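PDB 5Y0T: thermotoga maritima TmcAL from Thermotoga maritima, which belongs to the HIGH nucleotidyl transferase family of the HUP clan and holds adenosine-5'-rp-alpha-thio-triphosphate in the pocket of its Rossmann-like domain. Local coordinates for residues A[2-7]-A[98-103]; A[80-85]-A[169-174]; A[106-111]-A[188-193]. All blocks are in the same frame, centred on the assembly; numbering follows the deposited sequence.

The three contacts lie close together in the Rossmann-like part of the chain, their centres 11 to 14 Å apart. Contact 1 joins the neighbouring parallel strands 3-8 and 98-103. Contact 3 sets the start of helix 108-120 against strand 187-192, the next strand of the same sheet beyond 98-103, and contact 2 pairs helices 79-92 and 167-182 on one side of that sheet. Along the chain contact 1 closes before contact 3 opens, whereas contact 2 alternates with both. Phe101 is shared ground, packing on Gly172 of contact 2 and on Leu111 and Thr190 of contact 3. Contacts 1 and 3 both reach adenosine-5'-rp-alpha-thio-triphosphate, so their strand ends line the same pocket.

Contact 1 of 3, residues A[2-7]-A[98-103]; sequences KVLGVV and DVVFGS. With TAT (adenosine-5'-rp-alpha-thio-triphosphate), chain E.
Strands 3-7 and 98-103 run side by side and parallel, their axes approaching to 4.7 Å at an angle of 38°. Two backbone bonds tie their first halves: Asp98 N to Val3 O (3.2 Å), with the donor above the carbonyl plane, and the shorter, straighter Gly5 N to Asp98 O (2.7 Å, 166° at the hydrogen), nearly along the C=O axis. Beyond Gly5 the direct bonding gives way to a water, which accepts from Val7 N at 2.9 Å and donates to Val100 O at 2.7 Å; His20 also binds that carbonyl. Leu4, with CG anti to the backbone N, crosses Val100 obliquely, CD1 on CG2 at 3.6 Å, and helix 15-28 covers both at Ala24. On the other face Val99 fits its CB and both methyls round the carbonyl oxygen of Gly5, and its side chain touches Leu90 of helix 79-92. The Asp98 carboxylate turns to other partners, OD2 to His189 and OD1 to Arg187 in a salt bridge; OD1 also lies beside CG and CD of Lys2, whose NZ does not contact it. At the far end Gly102 N donates to O3' of the ligand ribose (3.0 Å) in an almost linear bond. Adjacent parallel strands whose C-terminal ends hold a nucleotide, with helices on both faces, are characteristic of Rossmann-like folds, including the HUP clan.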
loop_
_atom_site.group_PDB
_atom_site.type_symbol
_atom_site.label_atom_id
_atom_site.label_comp_id
_atom_site.label_asym_id
_atom_site.label_seq_id
_atom_site.Cartn_x
_atom_site.Cartn_y
_atom_site.Cartn_z
ATOM N N LYS A 2 38.341 -13.425 -23.919
ATOM C CA LYS A 2 37.928 -12.313 -23.071
ATOM C C LYS A 2 36.441 -11.972 -23.179
ATOM O O LYS A 2 35.886 -11.892 -24.285
ATOM C CB LYS A 2 38.759 -11.073 -23.399
ATOM C CG LYS A 2 40.226 -11.165 -22.987
ATOM C CD LYS A 2 40.926 -9.817 -23.159
ATOM C CE LYS A 2 42.380 -9.877 -22.746
ATOM N NZ LYS A 2 43.021 -8.527 -22.818
ATOM N N VAL A 3 35.816 -11.738 -22.025
ATOM C CA VAL A 3 34.427 -11.309 -21.962
ATOM C C VAL A 3 34.297 -10.076 -21.089
ATOM O O VAL A 3 34.639 -10.091 -19.906
ATOM C CB VAL A 3 33.493 -12.410 -21.413
ATOM C CG1 VAL A 3 32.065 -11.869 -21.279
ATOM C CG2 VAL A 3 33.529 -13.640 -22.332
ATOM N N LEU A 4 33.800 -9.004 -21.690
ATOM C CA LEU A 4 33.590 -7.746 -20.992
ATOM C C LEU A 4 32.271 -7.743 -20.231
ATOM O O LEU A 4 31.230 -8.017 -20.828
ATOM C CB LEU A 4 33.576 -6.598 -21.993
ATOM C CG LEU A 4 33.178 -5.223 -21.458
ATOM C CD1 LEU A 4 34.213 -4.762 -20.409
ATOM C CD2 LEU A 4 33.061 -4.237 -22.620
ATOM N N GLY A 5 32.315 -7.497 -18.921
ATOM C CA GLY A 5 31.102 -7.190 -18.166
ATOM C C GLY A 5 30.989 -5.690 -17.910
ATOM O O GLY A 5 32.004 -5.018 -17.652
ATOM N N VAL A 6 29.762 -5.178 -17.885
ATOM C CA VAL A 6 29.517 -3.788 -17.514
ATOM C C VAL A 6 28.291 -3.737 -16.597
ATOM O O VAL A 6 27.339 -4.519 -16.752
ATOM C CB VAL A 6 29.329 -2.848 -18.740
ATOM C CG1 VAL A 6 30.622 -2.798 -19.604
ATOM C CG2 VAL A 6 28.127 -3.251 -19.610
ATOM N N VAL A 7 28.353 -2.832 -15.625
ATOM C CA VAL A 7 27.285 -2.620 -14.645
ATOM C C VAL A 7 26.564 -1.346 -15.029
ATOM O O VAL A 7 27.197 -0.303 -15.136
ATOM C CB VAL A 7 27.841 -2.486 -13.217
ATOM C CG1 VAL A 7 26.688 -2.240 -12.204
ATOM C CG2 VAL A 7 28.662 -3.729 -12.849
ATOM N N ASP A 98 36.756 -9.311 -17.595
ATOM C CA ASP A 98 37.105 -7.901 -17.512
ATOM C C ASP A 98 35.869 -7.073 -17.253
ATOM O O ASP A 98 34.843 -7.271 -17.891
ATOM C CB ASP A 98 37.758 -7.382 -18.803
ATOM C CG ASP A 98 39.110 -8.000 -19.084
ATOM O OD1 ASP A 98 39.153 -9.077 -19.718
ATOM O OD2 ASP A 98 40.132 -7.388 -18.699
ATOM N N VAL A 99 35.985 -6.120 -16.343
ATOM C CA VAL A 99 34.914 -5.160 -16.112
ATOM C C VAL A 99 35.469 -3.747 -16.231
ATOM O O VAL A 99 36.541 -3.446 -15.696
ATOM C CB VAL A 99 34.254 -5.361 -14.723
ATOM C CG1 VAL A 99 33.387 -4.156 -14.358
ATOM C CG2 VAL A 99 33.426 -6.644 -14.716
ATOM N N VAL A 100 34.751 -2.900 -16.961
ATOM C CA VAL A 100 35.139 -1.513 -17.185
ATOM C C VAL A 100 34.064 -0.569 -16.649
ATOM O O VAL A 100 32.896 -0.683 -17.029
ATOM C CB VAL A 100 35.335 -1.214 -18.688
ATOM C CG1 VAL A 100 35.731 0.238 -18.888
ATOM C CG2 VAL A 100 36.378 -2.149 -19.301
ATOM N N PHE A 101 34.442 0.364 -15.783
ATOM C CA PHE A 101 33.468 1.347 -15.307
ATOM C C PHE A 101 33.963 2.766 -15.550
ATOM O O PHE A 101 35.163 3.007 -15.538
ATOM C CB PHE A 101 33.160 1.141 -13.814
ATOM C CG PHE A 101 34.388 1.119 -12.924
ATOM C CD1 PHE A 101 34.952 -0.091 -12.534
ATOM C CD2 PHE A 101 34.943 2.294 -12.447
ATOM C CE1 PHE A 101 36.077 -0.119 -11.717
ATOM C CE2 PHE A 101 36.061 2.271 -11.627
ATOM C CZ PHE A 101 36.626 1.057 -11.266
ATOM N N GLY A 102 33.031 3.697 -15.754
ATOM C CA GLY A 102 33.371 5.097 -15.905
ATOM C C GLY A 102 33.847 5.665 -14.583
ATOM O O GLY A 102 33.337 5.294 -13.521
ATOM N N SER A 103 34.820 6.568 -14.655
ATOM C CA SER A 103 35.511 7.073 -13.470
ATOM C C SER A 103 35.809 8.568 -13.600
ATOM O O SER A 103 36.167 9.046 -14.680
ATOM C CB SER A 103 36.799 6.262 -13.260
ATOM O OG SER A 103 37.736 6.924 -12.434
HETATM N N1 TAT E . 31.358 9.410 -19.939
HETATM C C2 TAT E . 31.916 8.201 -19.739
HETATM N N3 TAT E . 31.278 7.179 -19.142
HETATM C C4 TAT E . 30.004 7.323 -18.704
HETATM C C5 TAT E . 29.319 8.604 -18.903
HETATM C C6 TAT E . 30.093 9.682 -19.561
HETATM N N6 TAT E . 29.543 10.901 -19.781
HETATM N N7 TAT E . 28.078 8.466 -18.390
HETATM C C8 TAT E . 27.967 7.200 -17.911
HETATM N N9 TAT E . 29.118 6.525 -18.103
HETATM P PA TAT E . 24.921 4.053 -15.629
HETATM P PB TAT E . 25.372 6.742 -14.532
HETATM P PG TAT E . 24.569 9.461 -15.094
HETATM C "C1'" TAT E . 29.384 5.127 -17.698
HETATM O O1A TAT E . 24.374 10.135 -16.441
HETATM O O1B TAT E . 24.769 6.919 -13.171
HETATM S S1G TAT E . 25.415 3.074 -14.023
HETATM C "C2'" TAT E . 29.186 4.974 -16.190
HETATM O "O2'" TAT E . 30.308 5.459 -15.452
HETATM O O2A TAT E . 23.766 3.520 -16.460
HETATM O O2B TAT E . 26.867 6.604 -14.661
HETATM O O2G TAT E . 23.300 9.433 -14.265
HETATM C "C3'" TAT E . 28.970 3.483 -16.059
HETATM O "O3'" TAT E . 30.226 2.782 -15.993
HETATM O O3A TAT E . 24.555 5.596 -15.321
HETATM O O3B TAT E . 24.861 7.929 -15.510
HETATM O O3G TAT E . 25.789 9.880 -14.308
HETATM C "C4'" TAT E . 28.262 3.126 -17.362
HETATM O "O4'" TAT E . 28.457 4.213 -18.275
HETATM C "C5'" TAT E . 26.757 2.926 -17.158
HETATM O "O5'" TAT E . 26.222 4.114 -16.572
HETATM O O HOH W 1 30.901 -1.518 -15.349
#

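Contact 2 of 3, residues A[80-85]-A[169-174]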
loop_
_atom_site.group_PDB
_atom_site.type_symbol
_atom_site.label_atom_id
_atom_site.label_comp_id
_atom_site.label_asym_id
_atom_site.label_seq_id
_atom_site.Cartn_x
_atom_site.Cartn_y
_atom_site.Cartn_z
ATOM N N GLY A 80 27.438 0.182 -1.838
ATOM C CA GLY A 80 28.010 -1.067 -1.346
ATOM C C GLY A 80 27.201 -2.294 -1.755
ATOM O O GLY A 80 27.736 -3.264 -2.312
ATOM N N GLY A 81 25.901 -2.260 -1.481
ATOM C CA GLY A 81 25.042 -3.378 -1.819
ATOM C C GLY A 81 24.848 -3.533 -3.315
ATOM O O GLY A 81 24.812 -4.649 -3.837
ATOM N N PHE A 82 24.700 -2.403 -4.001
ATOM C CA PHE A 82 24.529 -2.379 -5.456
ATOM C C PHE A 82 25.731 -3.051 -6.126
ATOM O O PHE A 82 25.590 -3.952 -6.975
ATOM C CB PHE A 82 24.362 -0.919 -5.915
ATOM C CG PHE A 82 24.300 -0.729 -7.410
ATOM C CD1 PHE A 82 25.464 -0.558 -8.156
ATOM C CD2 PHE A 82 23.080 -0.658 -8.061
ATOM C CE1 PHE A 82 25.409 -0.342 -9.532
ATOM C CE2 PHE A 82 23.019 -0.451 -9.454
ATOM C CZ PHE A 82 24.190 -0.290 -10.180
ATOM N N ALA A 83 26.916 -2.625 -5.716
ATOM C CA ALA A 83 28.147 -3.144 -6.288
ATOM C C ALA A 83 28.280 -4.629 -6.002
ATOM O O ALA A 83 28.698 -5.401 -6.856
ATOM C CB ALA A 83 29.357 -2.386 -5.738
ATOM N N PHE A 84 27.915 -5.025 -4.791
ATOM C CA PHE A 84 28.110 -6.408 -4.389
ATOM C C PHE A 84 27.242 -7.330 -5.227
ATOM O O PHE A 84 27.702 -8.368 -5.693
ATOM C CB PHE A 84 27.793 -6.601 -2.913
ATOM C CG PHE A 84 27.881 -8.036 -2.465
ATOM C CD1 PHE A 84 29.117 -8.651 -2.307
ATOM C CD2 PHE A 84 26.724 -8.763 -2.185
ATOM C CE1 PHE A 84 29.211 -9.978 -1.882
ATOM C CE2 PHE A 84 26.803 -10.087 -1.758
ATOM C CZ PHE A 84 28.045 -10.694 -1.602
ATOM N N GLY A 85 25.979 -6.948 -5.401
ATOM C CA GLY A 85 25.074 -7.708 -6.243
ATOM C C GLY A 85 25.559 -7.776 -7.679
ATOM O O GLY A 85 25.552 -8.828 -8.296
ATOM N N ASP A 169 33.661 6.920 -8.705
ATOM C CA ASP A 169 34.876 6.319 -8.149
ATOM C C ASP A 169 34.573 5.560 -6.850
ATOM O O ASP A 169 35.153 4.508 -6.607
ATOM C CB ASP A 169 35.960 7.393 -7.951
ATOM C CG ASP A 169 36.744 7.656 -9.240
ATOM O OD1 ASP A 169 36.551 6.871 -10.197
ATOM O OD2 ASP A 169 37.554 8.611 -9.312
ATOM N N ILE A 170 33.654 6.072 -6.033
ATOM C CA ILE A 170 33.169 5.310 -4.877
ATOM C C ILE A 170 32.622 3.942 -5.292
ATOM O O ILE A 170 32.988 2.903 -4.719
ATOM C CB ILE A 170 32.049 6.045 -4.140
ATOM C CG1 ILE A 170 32.532 7.404 -3.652
ATOM C CG2 ILE A 170 31.537 5.201 -2.968
ATOM C CD1 ILE A 170 31.406 8.324 -3.213
ATOM N N LEU A 171 31.720 3.954 -6.268
ATOM C CA LEU A 171 31.197 2.719 -6.841
ATOM C C LEU A 171 32.322 1.808 -7.306
ATOM O O LEU A 171 32.289 0.599 -7.068
ATOM C CB LEU A 171 30.263 3.018 -8.014
ATOM C CG LEU A 171 28.783 3.171 -7.696
ATOM C CD1 LEU A 171 28.051 3.681 -8.919
ATOM C CD2 LEU A 171 28.209 1.830 -7.245
ATOM N N GLY A 172 33.300 2.393 -7.997
ATOM C CA GLY A 172 34.448 1.645 -8.486
ATOM C C GLY A 172 35.167 0.881 -7.393
ATOM O O GLY A 172 35.501 -0.298 -7.553
ATOM N N VAL A 173 35.415 1.556 -6.277
ATOM C CA VAL A 173 36.078 0.921 -5.146
ATOM C C VAL A 173 35.205 -0.215 -4.636
ATOM O O VAL A 173 35.698 -1.298 -4.325
ATOM C CB VAL A 173 36.372 1.955 -4.013
ATOM C CG1 VAL A 173 36.635 1.264 -2.678
ATOM C CG2 VAL A 173 37.551 2.828 -4.417
ATOM N N GLU A 174 33.898 0.017 -4.584
ATOM C CA GLU A 174 32.995 -1.018 -4.093
ATOM C C GLU A 174 32.932 -2.223 -5.042
ATOM O O GLU A 174 32.810 -3.349 -4.568
ATOM C CB GLU A 174 31.593 -0.462 -3.871
ATOM C CG GLU A 174 31.507 0.678 -2.821
ATOM C CD GLU A 174 31.630 0.206 -1.376
ATOM O OE1 GLU A 174 31.962 -0.968 -1.139
ATOM O OE2 GLU A 174 31.394 1.028 -0.461
HETATM O O HOH W 2 30.785 -3.429 -1.378
#
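Phe82 and Leu171 meet obliquely, CD1 of the ring 3.8 Å from the CD2 methyl of the leucine. The Phe82 ring stands with CG anti to the backbone N (chi1 175°), which brings the end of the ring nearer to helix 167-182; its other neighbours include Tyr175, Val7 and Glu9, and its side chain comes to about 5 Å, nearest atoms, from the bound adenosine-5'-rp-alpha-thio-triphosphate. The CB of Ala83 points toward helix 167-182 and sits against CB of Glu174 at 3.5 Å, the tightest touch of the pair; consistent with this small side chain, the local helix axes approach to 8.9 Å while crossing at 50°. Helices 79-92 and 167-182 are two of those packed on one face of the Rossmann-like sheet, the face that carries Val99 and Phe101. Glu174 bends at chi2 (-75°), folding its carboxylate back over Gly80, so that its CD lies 3.8 Å from Gly80 CA. The two carboxylate oxygens then divide their work. Glu174 OE2 forms a salt bridge with Arg143, whereas Glu174 OE1 accepts from a water (2.7 Å) that also donates to Gly80 O at 3.2 Å, a carbonyl already taking the helical bond from Phe84 N.

Contact 3 of 3, residues A[106-111]-A[188-193]; sequences NDIEFL and FHTIKR. With TAT (adenosine-5'-rp-alpha-thio-triphosphate), chain E.
Helix 108-120 begins the multi-helix crossover that links strand 98-103 to its parallel neighbour 187-192 in this Rossmann-like domain, and its first turn leans on the strand that the crossover finally reaches. Apolar contacts centre on Thr190. Ile108, with CG1 anti to the backbone N (chi1 -178°), lays CD1 across Thr190 CG2 at 3.7 Å and also reaches the Phe188 carbonyl. Leu111 CD1 adds a second touch on the same threonine methyl, Thr190 CG2, at 3.9 Å. Beside them Asn106 CB lies against the aliphatic part of Lys192. Polar bonds order each segment separately. Asp107 is the N-cap of the helix: OD1 is met by Phe110 N at 3.2 Å from above the carboxylate plane, and OD2 makes a salt bridge with Lys163. Lys192, bent at chi2 and chi4, curls back so that NZ donates to Arg193 O at 2.8 Å, within the carbonyl plane. Ligand contacts take over where the strand ends. Ile191 CD1 lies 3.6 Å from N3 of the adenine of adenosine-5'-rp-alpha-thio-triphosphate. Arg193, bent at chi3, spans base and phosphates: NH1 donates to the ligand's O2B (2.8 Å) and weakly to its O2' (3.1 Å). Through its bonds to O2B and O3G its positive charge probably offsets that of the phosphates. C5 and N7 of the adenine lie over one face of the guanidinium, toward its rim, with PG in plane at its edge, and Arg193 NH2 donates to O3G of the ligand at 2.8 Å.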
loop_
_atom_site.group_PDB
_atom_site.type_symbol
_atom_site.label_atom_id
_atom_site.label_comp_id
_atom_site.label_asym_id
_atom_site.label_seq_id
_atom_site.Cartn_x
_atom_site.Cartn_y
_atom_site.Cartn_z
ATOM N N ASN A 106 39.746 8.419 -13.412
ATOM C CA ASN A 106 40.354 7.456 -14.342
ATOM C C ASN A 106 41.674 6.911 -13.773
ATOM O O ASN A 106 42.662 6.714 -14.497
ATOM C CB ASN A 106 40.588 8.101 -15.720
ATOM C CG ASN A 106 40.850 7.070 -16.812
ATOM O OD1 ASN A 106 40.344 5.946 -16.757
ATOM N ND2 ASN A 106 41.667 7.442 -17.796
ATOM N N ASP A 107 41.704 6.722 -12.456
ATOM C CA ASP A 107 42.905 6.217 -11.798
ATOM C C ASP A 107 42.621 4.852 -11.170
ATOM O O ASP A 107 42.254 4.778 -9.994
ATOM C CB ASP A 107 43.329 7.235 -10.729
ATOM C CG ASP A 107 44.697 6.958 -10.135
ATOM O OD1 ASP A 107 45.231 5.842 -10.309
ATOM O OD2 ASP A 107 45.222 7.878 -9.463
ATOM N N ILE A 108 42.933 3.774 -11.886
ATOM C CA ILE A 108 42.505 2.450 -11.443
ATOM C C ILE A 108 43.394 1.982 -10.295
ATOM O O ILE A 108 42.949 1.272 -9.394
ATOM C CB ILE A 108 42.544 1.410 -12.591
ATOM C CG1 ILE A 108 42.044 0.053 -12.107
ATOM C CG2 ILE A 108 43.957 1.291 -13.178
ATOM C CD1 ILE A 108 40.555 0.009 -11.839
ATOM N N GLU A 109 44.655 2.395 -10.333
ATOM C CA GLU A 109 45.616 2.000 -9.308
ATOM C C GLU A 109 45.228 2.567 -7.948
ATOM O O GLU A 109 45.307 1.868 -6.943
ATOM C CB GLU A 109 47.027 2.453 -9.678
ATOM C CG GLU A 109 47.607 1.721 -10.870
ATOM C CD GLU A 109 49.116 1.592 -10.784
ATOM O OE1 GLU A 109 49.691 1.967 -9.735
ATOM O OE2 GLU A 109 49.725 1.114 -11.766
ATOM N N PHE A 110 44.791 3.824 -7.928
ATOM C CA PHE A 110 44.311 4.430 -6.687
ATOM C C PHE A 110 43.101 3.663 -6.142
ATOM O O PHE A 110 43.041 3.338 -4.948
ATOM C CB PHE A 110 43.959 5.915 -6.887
ATOM C CG PHE A 110 43.166 6.500 -5.741
ATOM C CD1 PHE A 110 43.782 6.805 -4.539
ATOM C CD2 PHE A 110 41.802 6.712 -5.859
ATOM C CE1 PHE A 110 43.053 7.323 -3.471
ATOM C CE2 PHE A 110 41.063 7.221 -4.802
ATOM C CZ PHE A 110 41.694 7.530 -3.601
ATOM N N LEU A 111 42.152 3.331 -7.015
ATOM C CA LEU A 111 40.926 2.667 -6.562
ATOM C C LEU A 111 41.221 1.261 -6.032
ATOM O O LEU A 111 40.624 0.809 -5.056
ATOM C CB LEU A 111 39.906 2.596 -7.695
ATOM C CG LEU A 111 39.522 3.951 -8.292
ATOM C CD1 LEU A 111 38.469 3.765 -9.383
ATOM C CD2 LEU A 111 39.013 4.884 -7.201
ATOM N N PHE A 188 39.620 -5.327 -13.408
ATOM C CA PHE A 188 38.847 -4.080 -13.444
ATOM C C PHE A 188 39.611 -2.962 -14.153
ATOM O O PHE A 188 40.841 -2.905 -14.103
ATOM C CB PHE A 188 38.445 -3.644 -12.018
ATOM C CG PHE A 188 37.354 -4.500 -11.426
ATOM C CD1 PHE A 188 37.666 -5.657 -10.725
ATOM C CD2 PHE A 188 36.024 -4.183 -11.630
ATOM C CE1 PHE A 188 36.662 -6.461 -10.207
ATOM C CE2 PHE A 188 35.003 -4.983 -11.118
ATOM C CZ PHE A 188 35.318 -6.118 -10.406
ATOM N N HIS A 189 38.879 -2.115 -14.866
ATOM C CA HIS A 189 39.483 -1.021 -15.637
ATOM C C HIS A 189 38.616 0.215 -15.467
ATOM O O HIS A 189 37.410 0.093 -15.354
ATOM C CB HIS A 189 39.567 -1.339 -17.128
ATOM C CG HIS A 189 40.114 -2.694 -17.441
ATOM N ND1 HIS A 189 41.387 -2.882 -17.931
ATOM C CD2 HIS A 189 39.553 -3.924 -17.359
ATOM C CE1 HIS A 189 41.593 -4.173 -18.127
ATOM N NE2 HIS A 189 40.500 -4.828 -17.778
ATOM N N THR A 190 39.231 1.392 -15.495
ATOM C CA THR A 190 38.489 2.648 -15.540
ATOM C C THR A 190 38.549 3.216 -16.943
ATOM O O THR A 190 39.504 2.970 -17.677
ATOM C CB THR A 190 39.061 3.732 -14.577
ATOM O OG1 THR A 190 40.367 4.129 -15.030
ATOM C CG2 THR A 190 39.168 3.221 -13.165
ATOM N N ILE A 191 37.508 3.948 -17.327
ATOM C CA ILE A 191 37.647 4.911 -18.405
ATOM C C ILE A 191 37.208 6.269 -17.868
ATOM O O ILE A 191 36.416 6.344 -16.930
ATOM C CB ILE A 191 36.831 4.508 -19.670
ATOM C CG1 ILE A 191 35.340 4.305 -19.355
ATOM C CG2 ILE A 191 37.427 3.255 -20.298
ATOM C CD1 ILE A 191 34.482 5.515 -19.674
ATOM N N LYS A 192 37.739 7.339 -18.454
ATOM C CA LYS A 192 37.422 8.682 -17.992
ATOM C C LYS A 192 35.993 9.104 -18.344
ATOM O O LYS A 192 35.612 9.072 -19.512
ATOM C CB LYS A 192 38.396 9.699 -18.598
ATOM C CG LYS A 192 38.130 11.141 -18.145
ATOM C CD LYS A 192 38.638 11.389 -16.722
ATOM C CE LYS A 192 38.394 12.839 -16.283
ATOM N NZ LYS A 192 36.946 13.051 -15.931
ATOM N N ARG A 193 35.222 9.535 -17.351
ATOM C CA ARG A 193 33.928 10.169 -17.636
ATOM C C ARG A 193 34.112 11.550 -18.216
ATOM O O ARG A 193 34.947 12.311 -17.736
ATOM C CB ARG A 193 33.066 10.270 -16.382
ATOM C CG ARG A 193 32.564 8.929 -15.885
ATOM C CD ARG A 193 31.777 9.099 -14.602
ATOM N NE ARG A 193 30.631 9.979 -14.793
ATOM C CZ ARG A 193 29.386 9.548 -14.974
ATOM N NH1 ARG A 193 29.129 8.239 -14.987
ATOM N NH2 ARG A 193 28.399 10.425 -15.138
HETATM N N1 TAT E . 31.358 9.410 -19.939
HETATM C C2 TAT E . 31.916 8.201 -19.739
HETATM N N3 TAT E . 31.278 7.179 -19.142
HETATM C C4 TAT E . 30.004 7.323 -18.704
HETATM C C5 TAT E . 29.319 8.604 -18.903
HETATM C C6 TAT E . 30.093 9.682 -19.561
HETATM N N6 TAT E . 29.543 10.901 -19.781
HETATM N N7 TAT E . 28.078 8.466 -18.390
HETATM C C8 TAT E . 27.967 7.200 -17.911
HETATM N N9 TAT E . 29.118 6.525 -18.103
HETATM P PA TAT E . 24.921 4.053 -15.629
HETATM P PB TAT E . 25.372 6.742 -14.532
HETATM P PG TAT E . 24.569 9.461 -15.094
HETATM C "C1'" TAT E . 29.384 5.127 -17.698
HETATM O O1A TAT E . 24.374 10.135 -16.441
HETATM O O1B TAT E . 24.769 6.919 -13.171
HETATM S S1G TAT E . 25.415 3.074 -14.023
HETATM C "C2'" TAT E . 29.186 4.974 -16.190
HETATM O "O2'" TAT E . 30.308 5.459 -15.452
HETATM O O2A TAT E . 23.766 3.520 -16.460
HETATM O O2B TAT E . 26.867 6.604 -14.661
HETATM O O2G TAT E . 23.300 9.433 -14.265
HETATM C "C3'" TAT E . 28.970 3.483 -16.059
HETATM O "O3'" TAT E . 30.226 2.782 -15.993
HETATM O O3A TAT E . 24.555 5.596 -15.321
HETATM O O3B TAT E . 24.861 7.929 -15.510
HETATM O O3G TAT E . 25.789 9.880 -14.308
HETATM C "C4'" TAT E . 28.262 3.126 -17.362
HETATM O "O4'" TAT E . 28.457 4.213 -18.275
HETATM C "C5'" TAT E . 26.757 2.926 -17.158
HETATM O "O5'" TAT E . 26.222 4.114 -16.572
#